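Local coordinates for putative alpha-galactosidase (PDB 4NZJ), which probably hydrolyses alpha-D-galactosides, releasing their terminal, non-reducing alpha-D-galactose residues, at residues A236-A241 against I249-C254; G314-D319 against G389-R394; L321-D326 against K373-P378. All coordinates share one frame; numbering follows the deposited sequence.

Contact 1: A236-A241 against I249-C254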
loop_
_atom_site.group_PDB
_atom_site.type_symbol
_atom_site.label_atom_id
_atom_site.label_comp_id
_atom_site.label_asym_id
_atom_site.label_seq_id
_atom_site.Cartn_x
_atom_site.Cartn_y
_atom_site.Cartn_z
ATOM N N ALA A 236 21.345 -0.818 -6.179
ATOM C CA ALA A 236 21.996 0.367 -5.609
ATOM C C ALA A 236 22.196 1.462 -6.659
ATOM O O ALA A 236 21.992 2.638 -6.376
ATOM C CB ALA A 236 23.318 -0.003 -4.966
ATOM N N LYS A 237 22.604 1.064 -7.862
ATOM C CA LYS A 237 22.840 1.997 -8.968
ATOM C C LYS A 237 21.575 2.780 -9.322
ATOM O O LYS A 237 21.613 4.007 -9.452
ATOM C CB LYS A 237 23.340 1.231 -10.198
ATOM C CG LYS A 237 23.555 2.073 -11.450
ATOM C CD LYS A 237 24.808 2.918 -11.367
ATOM C CE LYS A 237 24.965 3.777 -12.615
ATOM N NZ LYS A 237 25.029 2.967 -13.865
HETATM N N MSE A 238 20.455 2.077 -9.476
HETATM C CA MSE A 238 19.195 2.755 -9.797
HETATM C C MSE A 238 18.747 3.602 -8.625
HETATM O O MSE A 238 18.194 4.680 -8.819
HETATM C CB MSE A 238 18.107 1.770 -10.234
HETATM C CG MSE A 238 16.741 2.422 -10.468
HETATM SE SE MSE A 238 16.794 3.882 -11.804
HETATM C CE MSE A 238 16.460 2.775 -13.396
ATOM N N GLY A 239 18.987 3.139 -7.400
ATOM C CA GLY A 239 18.652 3.935 -6.215
ATOM C C GLY A 239 19.356 5.286 -6.228
ATOM O O GLY A 239 18.736 6.325 -5.987
ATOM N N ARG A 240 20.651 5.271 -6.522
ATOM C CA ARG A 240 21.428 6.504 -6.625
ATOM C C ARG A 240 20.881 7.400 -7.730
ATOM O O ARG A 240 20.768 8.615 -7.559
ATOM C CB ARG A 240 22.910 6.192 -6.866
ATOM C CG ARG A 240 23.599 5.609 -5.644
ATOM C CD ARG A 240 25.107 5.589 -5.795
ATOM N NE ARG A 240 25.572 4.707 -6.869
ATOM C CZ ARG A 240 25.769 3.392 -6.760
ATOM N NH1 ARG A 240 25.522 2.753 -5.624
ATOM N NH2 ARG A 240 26.218 2.706 -7.807
ATOM N N ALA A 241 20.530 6.796 -8.861
ATOM C CA ALA A 241 19.990 7.545 -9.988
ATOM C C ALA A 241 18.681 8.249 -9.613
ATOM O O ALA A 241 18.472 9.402 -9.980
ATOM C CB ALA A 241 19.794 6.627 -11.187
ATOM N N ILE A 249 10.961 9.981 -5.415
ATOM C CA ILE A 249 10.495 8.784 -6.112
ATOM C C ILE A 249 10.622 7.545 -5.226
ATOM O O ILE A 249 11.726 7.150 -4.823
ATOM C CB ILE A 249 11.236 8.567 -7.448
ATOM C CG1 ILE A 249 11.120 9.826 -8.319
ATOM C CG2 ILE A 249 10.660 7.356 -8.176
ATOM C CD1 ILE A 249 11.784 9.726 -9.678
ATOM N N VAL A 250 9.479 6.947 -4.914
ATOM C CA VAL A 250 9.438 5.700 -4.165
ATOM C C VAL A 250 10.068 4.596 -5.007
ATOM O O VAL A 250 9.818 4.496 -6.206
ATOM C CB VAL A 250 7.989 5.326 -3.797
ATOM C CG1 VAL A 250 7.892 3.899 -3.270
ATOM C CG2 VAL A 250 7.444 6.325 -2.782
ATOM N N TYR A 251 10.856 3.749 -4.358
ATOM C CA TYR A 251 11.635 2.724 -5.028
ATOM C C TYR A 251 11.155 1.350 -4.564
ATOM O O TYR A 251 11.388 0.952 -3.422
ATOM C CB TYR A 251 13.110 2.940 -4.702
ATOM C CG TYR A 251 14.114 2.141 -5.499
ATOM C CD1 TYR A 251 13.801 1.578 -6.739
ATOM C CD2 TYR A 251 15.414 2.000 -5.025
ATOM C CE1 TYR A 251 14.757 0.867 -7.457
ATOM C CE2 TYR A 251 16.368 1.299 -5.734
ATOM C CZ TYR A 251 16.037 0.739 -6.949
ATOM O OH TYR A 251 17.001 0.045 -7.651
ATOM N N SER A 252 10.460 0.656 -5.460
ATOM C CA SER A 252 9.889 -0.661 -5.200
ATOM C C SER A 252 10.786 -1.727 -5.831
ATOM O O SER A 252 10.938 -1.788 -7.050
ATOM C CB SER A 252 8.461 -0.717 -5.763
ATOM O OG SER A 252 7.950 -2.037 -5.832
ATOM N N VAL A 253 11.397 -2.547 -4.984
ATOM C CA VAL A 253 12.334 -3.579 -5.411
ATOM C C VAL A 253 11.570 -4.872 -5.678
ATOM O O VAL A 253 10.783 -5.320 -4.845
ATOM C CB VAL A 253 13.421 -3.770 -4.332
ATOM C CG1 VAL A 253 14.283 -5.001 -4.600
ATOM C CG2 VAL A 253 14.277 -2.517 -4.253
ATOM N N CYS A 254 11.786 -5.461 -6.853
ATOM C CA CYS A 254 11.085 -6.676 -7.236
ATOM C C CYS A 254 12.049 -7.718 -7.799
ATOM O O CYS A 254 12.289 -7.773 -9.010
ATOM C CB CYS A 254 9.986 -6.340 -8.247
ATOM S SG CYS A 254 9.017 -7.756 -8.779
#
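The phenol oxygen of Y251 is the polar centre of this contact: it is lodged against the helix at M238 and G239 and donates its proton to the backbone O of Y235, one residue before the segment 236-241. That bond ties the end of a barrel strand's side chain to the helix backbone and satisfies a hydroxyl that lies in a buried place. Round it the packing is close. CB of selenomethionine M238 sits 3.3 Å from Y251 OH, and the backbone N of G239 lies 3.7 Å from the same OH without bonding to it. Further back along the ring, Y251 CE2 approaches G239 CA to 3.5 Å, so the aromatic carbons rest directly on the bare helix backbone where no side chain intervenes. The ring points into the helix because its CG stands anti to the backbone N (chi1 -169°). On the same side of the ring M238 CG comes to 3.9 Å of Y251 CE1, again obliquely. The M238 chain then bends at chi2 and chi3, which turns the selenium and methyl away from Y251; this side chain also packs on L217 and Y219 of strand 216-220. Y251 itself leans on Y219 and on L242 of the same helix, while its backbone N bonds to H271 ND1. Strand 216-220, helix 228-243 and strand 250-254 form one beta-alpha-beta unit, in which a tyrosine from the second strand fills the layer between sheet and helix, as expected for the outer shell of a TIM barrel.

Contact 2: G314-D319 against G389-R394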
loop_
_atom_site.group_PDB
_atom_site.type_symbol
_atom_site.label_atom_id
_atom_site.label_comp_id
_atom_site.label_asym_id
_atom_site.label_seq_id
_atom_site.Cartn_x
_atom_site.Cartn_y
_atom_site.Cartn_z
ATOM N N GLY A 314 10.434 1.231 4.805
ATOM C CA GLY A 314 11.011 -0.036 4.378
ATOM C C GLY A 314 10.075 -1.181 4.682
ATOM O O GLY A 314 10.134 -1.741 5.763
ATOM N N TRP A 315 9.226 -1.525 3.714
ATOM C CA TRP A 315 8.157 -2.502 3.909
ATOM C C TRP A 315 8.397 -3.817 3.173
ATOM O O TRP A 315 8.881 -3.830 2.034
ATOM C CB TRP A 315 6.825 -1.895 3.445
ATOM C CG TRP A 315 6.591 -0.542 4.020
ATOM C CD1 TRP A 315 6.711 0.658 3.377
ATOM C CD2 TRP A 315 6.233 -0.236 5.374
ATOM N NE1 TRP A 315 6.428 1.689 4.242
ATOM C CE2 TRP A 315 6.142 1.170 5.476
ATOM C CE3 TRP A 315 5.974 -1.010 6.507
ATOM C CZ2 TRP A 315 5.798 1.812 6.668
ATOM C CZ3 TRP A 315 5.637 -0.366 7.697
ATOM C CH2 TRP A 315 5.558 1.033 7.764
ATOM N N ASN A 316 8.051 -4.925 3.829
ATOM C CA ASN A 316 7.976 -6.212 3.150
ATOM C C ASN A 316 6.745 -6.203 2.251
ATOM O O ASN A 316 5.643 -5.902 2.712
ATOM C CB ASN A 316 7.853 -7.365 4.143
ATOM C CG ASN A 316 9.129 -7.613 4.934
ATOM O OD1 ASN A 316 10.218 -7.733 4.368
ATOM N ND2 ASN A 316 8.991 -7.732 6.253
ATOM N N ASP A 317 6.930 -6.557 0.985
ATOM C CA ASP A 317 5.853 -6.519 -0.006
ATOM C C ASP A 317 5.418 -7.948 -0.358
ATOM O O ASP A 317 6.137 -8.660 -1.052
ATOM C CB ASP A 317 6.352 -5.757 -1.234
ATOM C CG ASP A 317 5.314 -5.625 -2.337
ATOM O OD1 ASP A 317 4.152 -6.071 -2.180
ATOM O OD2 ASP A 317 5.688 -5.063 -3.394
ATOM N N PRO A 318 4.237 -8.376 0.122
ATOM C CA PRO A 318 3.723 -9.710 -0.172
ATOM C C PRO A 318 2.893 -9.769 -1.466
ATOM O O PRO A 318 2.111 -10.706 -1.660
ATOM C CB PRO A 318 2.848 -10.008 1.047
ATOM C CG PRO A 318 2.344 -8.674 1.474
ATOM C CD PRO A 318 3.321 -7.630 1.004
ATOM N N ASP A 319 3.079 -8.776 -2.328
ATOM C CA ASP A 319 2.426 -8.680 -3.631
ATOM C C ASP A 319 0.987 -8.148 -3.503
ATOM O O ASP A 319 0.516 -7.797 -2.413
ATOM C CB ASP A 319 2.520 -10.003 -4.428
ATOM C CG ASP A 319 2.507 -9.796 -5.961
ATOM O OD1 ASP A 319 2.334 -8.646 -6.436
ATOM O OD2 ASP A 319 2.652 -10.799 -6.700
ATOM N N GLY A 389 4.373 1.539 12.616
ATOM C CA GLY A 389 4.833 0.824 11.432
ATOM C C GLY A 389 5.350 -0.574 11.697
ATOM O O GLY A 389 6.224 -1.059 10.981
ATOM N N ARG A 390 4.808 -1.233 12.715
ATOM C CA ARG A 390 5.224 -2.593 13.046
ATOM C C ARG A 390 4.474 -3.602 12.178
ATOM O O ARG A 390 3.247 -3.554 12.071
ATOM C CB ARG A 390 4.973 -2.893 14.526
ATOM C CG ARG A 390 5.776 -2.040 15.496
ATOM C CD ARG A 390 7.114 -2.667 15.868
ATOM N NE ARG A 390 7.492 -2.346 17.244
ATOM C CZ ARG A 390 8.186 -1.271 17.607
ATOM N NH1 ARG A 390 8.601 -0.398 16.698
ATOM N NH2 ARG A 390 8.470 -1.069 18.885
ATOM N N GLN A 391 5.212 -4.511 11.552
ATOM C CA GLN A 391 4.613 -5.649 10.882
ATOM C C GLN A 391 4.199 -6.641 11.963
ATOM O O GLN A 391 5.012 -7.018 12.799
ATOM C CB GLN A 391 5.607 -6.295 9.913
ATOM C CG GLN A 391 5.157 -7.625 9.340
ATOM C CD GLN A 391 5.977 -8.054 8.137
ATOM O OE1 GLN A 391 6.401 -7.222 7.330
ATOM N NE2 GLN A 391 6.200 -9.357 8.008
ATOM N N ALA A 392 2.936 -7.051 11.955
ATOM C CA ALA A 392 2.452 -8.010 12.952
ATOM C C ALA A 392 3.302 -9.273 12.973
ATOM O O ALA A 392 3.719 -9.766 11.925
ATOM C CB ALA A 392 1.012 -8.386 12.674
ATOM N N GLU A 393 3.542 -9.786 14.172
ATOM C CA GLU A 393 4.167 -11.084 14.350
ATOM C C GLU A 393 3.075 -12.132 14.408
ATOM O O GLU A 393 2.009 -11.890 14.983
ATOM C CB GLU A 393 4.958 -11.122 15.651
ATOM C CG GLU A 393 6.237 -10.302 15.632
ATOM C CD GLU A 393 6.903 -10.258 16.993
ATOM O OE1 GLU A 393 6.411 -9.522 17.872
ATOM O OE2 GLU A 393 7.920 -10.956 17.188
ATOM N N ARG A 394 3.339 -13.299 13.827
ATOM C CA ARG A 394 2.445 -14.432 13.996
ATOM C C ARG A 394 2.903 -15.157 15.252
ATOM O O ARG A 394 3.772 -16.035 15.211
ATOM C CB ARG A 394 2.446 -15.343 12.770
ATOM C CG ARG A 394 1.452 -16.491 12.892
ATOM C CD ARG A 394 1.417 -17.349 11.647
ATOM N NE ARG A 394 2.705 -17.987 11.397
ATOM C CZ ARG A 394 3.021 -18.654 10.286
ATOM N NH1 ARG A 394 2.148 -18.770 9.298
ATOM N NH2 ARG A 394 4.219 -19.202 10.161
HETATM O O HOH W 1 6.006 -4.643 5.997
#
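Strand 315-317, seventh along the chain among the eight parallel strands of the TIM barrel, here meets the connection that leads into strand 393-397, the first strand of the C-terminal antiparallel sheet. N316 and Q391 make the direct polar link. ND2 of N316 donates to OE1 of Q391 over 2.9 Å, almost straight at 172°, and the acceptor lies close to the N316 amide plane. Seen from Q391 the approach is less regular, since the donor is tilted 33° from the carbonyl plane, and the two amide planes stand 75° apart. An extended Q391 chain, with CG anti to the backbone N, carries the amide across to the strand. A water adds a second bridge: it accepts from the backbone N of N316 at 3.0 Å and lies 2.9 Å from Q391 OE1, so this oxygen has two partners. Beyond the contact, N316 OD1 accepts from W273 NE1 and N316 ND2 also reaches L306 O, which holds the amide's orientation from both ends. The neighbouring W315 is anchored through NE1 to L97 O and offers the far edge of its indole to G389, a residue whose positive phi suits glycine. W315 CH2 is 3.7 Å from G389 CA, which lies in the ring plane. At the end of the strand D317 OD1 takes the backbone N of D319 in an Asx turn. Back at the indole edge, G389 O abuts W315 CZ3 at 3.4 Å, a buried carbonyl oxygen with no hydrogen-bond partner in the model.

Contact 3: L321-D326 against K373-P378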
loop_
_atom_site.group_PDB
_atom_site.type_symbol
_atom_site.label_atom_id
_atom_site.label_comp_id
_atom_site.label_asym_id
_atom_site.label_seq_id
_atom_site.Cartn_x
_atom_site.Cartn_y
_atom_site.Cartn_z
ATOM N N LEU A 321 -3.045 -7.060 -3.695
ATOM C CA LEU A 321 -4.331 -7.477 -3.180
ATOM C C LEU A 321 -5.155 -8.051 -4.339
ATOM O O LEU A 321 -5.406 -7.362 -5.326
ATOM C CB LEU A 321 -5.082 -6.307 -2.554
ATOM C CG LEU A 321 -4.505 -5.761 -1.251
ATOM C CD1 LEU A 321 -5.136 -4.420 -0.923
ATOM C CD2 LEU A 321 -4.704 -6.750 -0.118
ATOM N N VAL A 322 -5.566 -9.308 -4.214
ATOM C CA VAL A 322 -6.407 -9.974 -5.201
ATOM C C VAL A 322 -7.895 -9.889 -4.833
ATOM O O VAL A 322 -8.730 -10.494 -5.491
ATOM C CB VAL A 322 -5.991 -11.453 -5.386
ATOM C CG1 VAL A 322 -4.568 -11.529 -5.917
ATOM C CG2 VAL A 322 -6.111 -12.234 -4.083
ATOM N N VAL A 323 -8.205 -9.125 -3.786
ATOM C CA VAL A 323 -9.576 -8.916 -3.322
ATOM C C VAL A 323 -10.526 -8.637 -4.482
ATOM O O VAL A 323 -10.340 -7.681 -5.229
ATOM C CB VAL A 323 -9.655 -7.740 -2.317
ATOM C CG1 VAL A 323 -11.095 -7.486 -1.895
ATOM C CG2 VAL A 323 -8.772 -8.012 -1.107
ATOM N N GLY A 324 -11.530 -9.495 -4.616
ATOM C CA GLY A 324 -12.620 -9.298 -5.559
ATOM C C GLY A 324 -12.362 -9.730 -6.991
ATOM O O GLY A 324 -13.267 -9.650 -7.821
ATOM N N ILE A 325 -11.157 -10.208 -7.297
ATOM C CA ILE A 325 -10.842 -10.586 -8.682
ATOM C C ILE A 325 -11.776 -11.705 -9.153
ATOM O O ILE A 325 -12.149 -11.740 -10.330
ATOM C CB ILE A 325 -9.338 -10.903 -8.886
ATOM C CG1 ILE A 325 -8.522 -9.621 -8.713
ATOM C CG2 ILE A 325 -9.094 -11.484 -10.278
ATOM C CD1 ILE A 325 -7.017 -9.787 -8.781
ATOM N N ASP A 326 -12.167 -12.592 -8.235
ATOM C CA ASP A 326 -13.200 -13.607 -8.488
ATOM C C ASP A 326 -12.884 -14.512 -9.674
ATOM O O ASP A 326 -13.787 -14.963 -10.390
ATOM C CB ASP A 326 -14.576 -12.953 -8.684
ATOM C CG ASP A 326 -15.177 -12.488 -7.392
ATOM O OD1 ASP A 326 -14.403 -12.108 -6.496
ATOM O OD2 ASP A 326 -16.421 -12.505 -7.268
ATOM N N LYS A 373 -16.506 -2.980 0.235
ATOM C CA LYS A 373 -16.677 -3.083 1.684
ATOM C C LYS A 373 -15.382 -3.562 2.337
ATOM O O LYS A 373 -15.024 -3.118 3.429
ATOM C CB LYS A 373 -17.843 -4.020 2.042
ATOM C CG LYS A 373 -18.114 -4.152 3.536
ATOM C CD LYS A 373 -19.273 -5.101 3.811
ATOM N N ILE A 374 -14.680 -4.463 1.658
ATOM C CA ILE A 374 -13.402 -4.954 2.145
ATOM C C ILE A 374 -12.320 -3.885 1.983
ATOM O O ILE A 374 -11.664 -3.503 2.954
ATOM C CB ILE A 374 -12.976 -6.248 1.419
ATOM C CG1 ILE A 374 -13.973 -7.372 1.723
ATOM C CG2 ILE A 374 -11.558 -6.632 1.818
ATOM C CD1 ILE A 374 -13.842 -8.579 0.815
ATOM N N LEU A 375 -12.139 -3.392 0.759
ATOM C CA LEU A 375 -11.030 -2.483 0.454
ATOM C C LEU A 375 -11.114 -1.126 1.161
ATOM O O LEU A 375 -10.098 -0.446 1.315
ATOM C CB LEU A 375 -10.926 -2.271 -1.057
ATOM C CG LEU A 375 -10.550 -3.499 -1.878
ATOM C CD1 LEU A 375 -10.625 -3.156 -3.353
ATOM C CD2 LEU A 375 -9.154 -3.981 -1.518
ATOM N N LEU A 376 -12.315 -0.731 1.584
ATOM C CA LEU A 376 -12.527 0.568 2.224
ATOM C C LEU A 376 -12.701 0.481 3.743
ATOM O O LEU A 376 -13.127 1.449 4.368
ATOM C CB LEU A 376 -13.753 1.250 1.627
ATOM C CG LEU A 376 -13.740 1.490 0.118
ATOM C CD1 LEU A 376 -15.037 2.162 -0.302
ATOM C CD2 LEU A 376 -12.532 2.324 -0.279
ATOM N N ASP A 377 -12.354 -0.657 4.334
ATOM C CA ASP A 377 -12.561 -0.883 5.773
ATOM C C ASP A 377 -11.706 0.108 6.573
ATOM O O ASP A 377 -10.486 -0.011 6.575
ATOM C CB ASP A 377 -12.196 -2.326 6.119
ATOM C CG ASP A 377 -12.574 -2.703 7.528
ATOM O OD1 ASP A 377 -12.146 -2.006 8.470
ATOM O OD2 ASP A 377 -13.298 -3.710 7.689
ATOM N N PRO A 378 -12.338 1.096 7.243
ATOM C CA PRO A 378 -11.520 2.163 7.837
ATOM C C PRO A 378 -10.643 1.722 9.009
ATOM O O PRO A 378 -9.537 2.234 9.165
ATOM C CB PRO A 378 -12.548 3.194 8.315
ATOM C CG PRO A 378 -13.848 2.802 7.703
ATOM C CD PRO A 378 -13.780 1.337 7.428
#
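V323 is a blunt knob on a tight turn, and it presses between I374 and L375 at the end of helix 369-375. Its CG1, placed anti to the backbone N (chi1 177°), does most of the filling: it lies 3.8 Å from I374 CG2, and I374 CB and CD1 close round the same methyl, so the isoleucine presents a shallow concave flank. L375 CG bounds the hollow at 4.0 Å from V323 CG1. The fit is reciprocal. L375 CD2 is itself a bump that enters the cleft between two residues of the loop, 3.9 Å from V323 CB and 4.1 Å from L321 CD1. L375 runs in the opposite direction to both L321 and V323, so their branches interleave; V323 meets I374 at a slant. The knob is presented by a type II turn from V322 to I325, closed by I325 N to V322 O, with G324 supplying the positive phi of its third position. Nearby polar groups look elsewhere: V322 N bonds to H347, V323 O to N362 ND2 and L375 O to Y136 OH, while L321 also rests on H347 and W351 of helix 341-353. Across the two segments the touching atoms are all aliphatic carbons, which implies cohesion by dispersion and exclusion of water; the hydrogen bonds nearby hold the backbones and take no part across the interface.

Overall arrangement
All three contacts involve the TIM barrel. Contact 1 closes within one beta-alpha-beta unit before contact 2 opens; contact 3 is nested inside the long loop that contact 2 closes. Centres of contacts 1 and 2 are about 19 Å apart and both reach the eight-stranded parallel sheet, through strands 250-254 and 315-317. Contact 3, about 18 Å from contact 2 and about 29 Å from contact 1 between centres, lies across the chain's centre from contact 1. Together they pack a helix outside the barrel, join the seventh strand to the connection leading into the C-terminal sheet, and pack the loop after that strand against the end of helix 369-375.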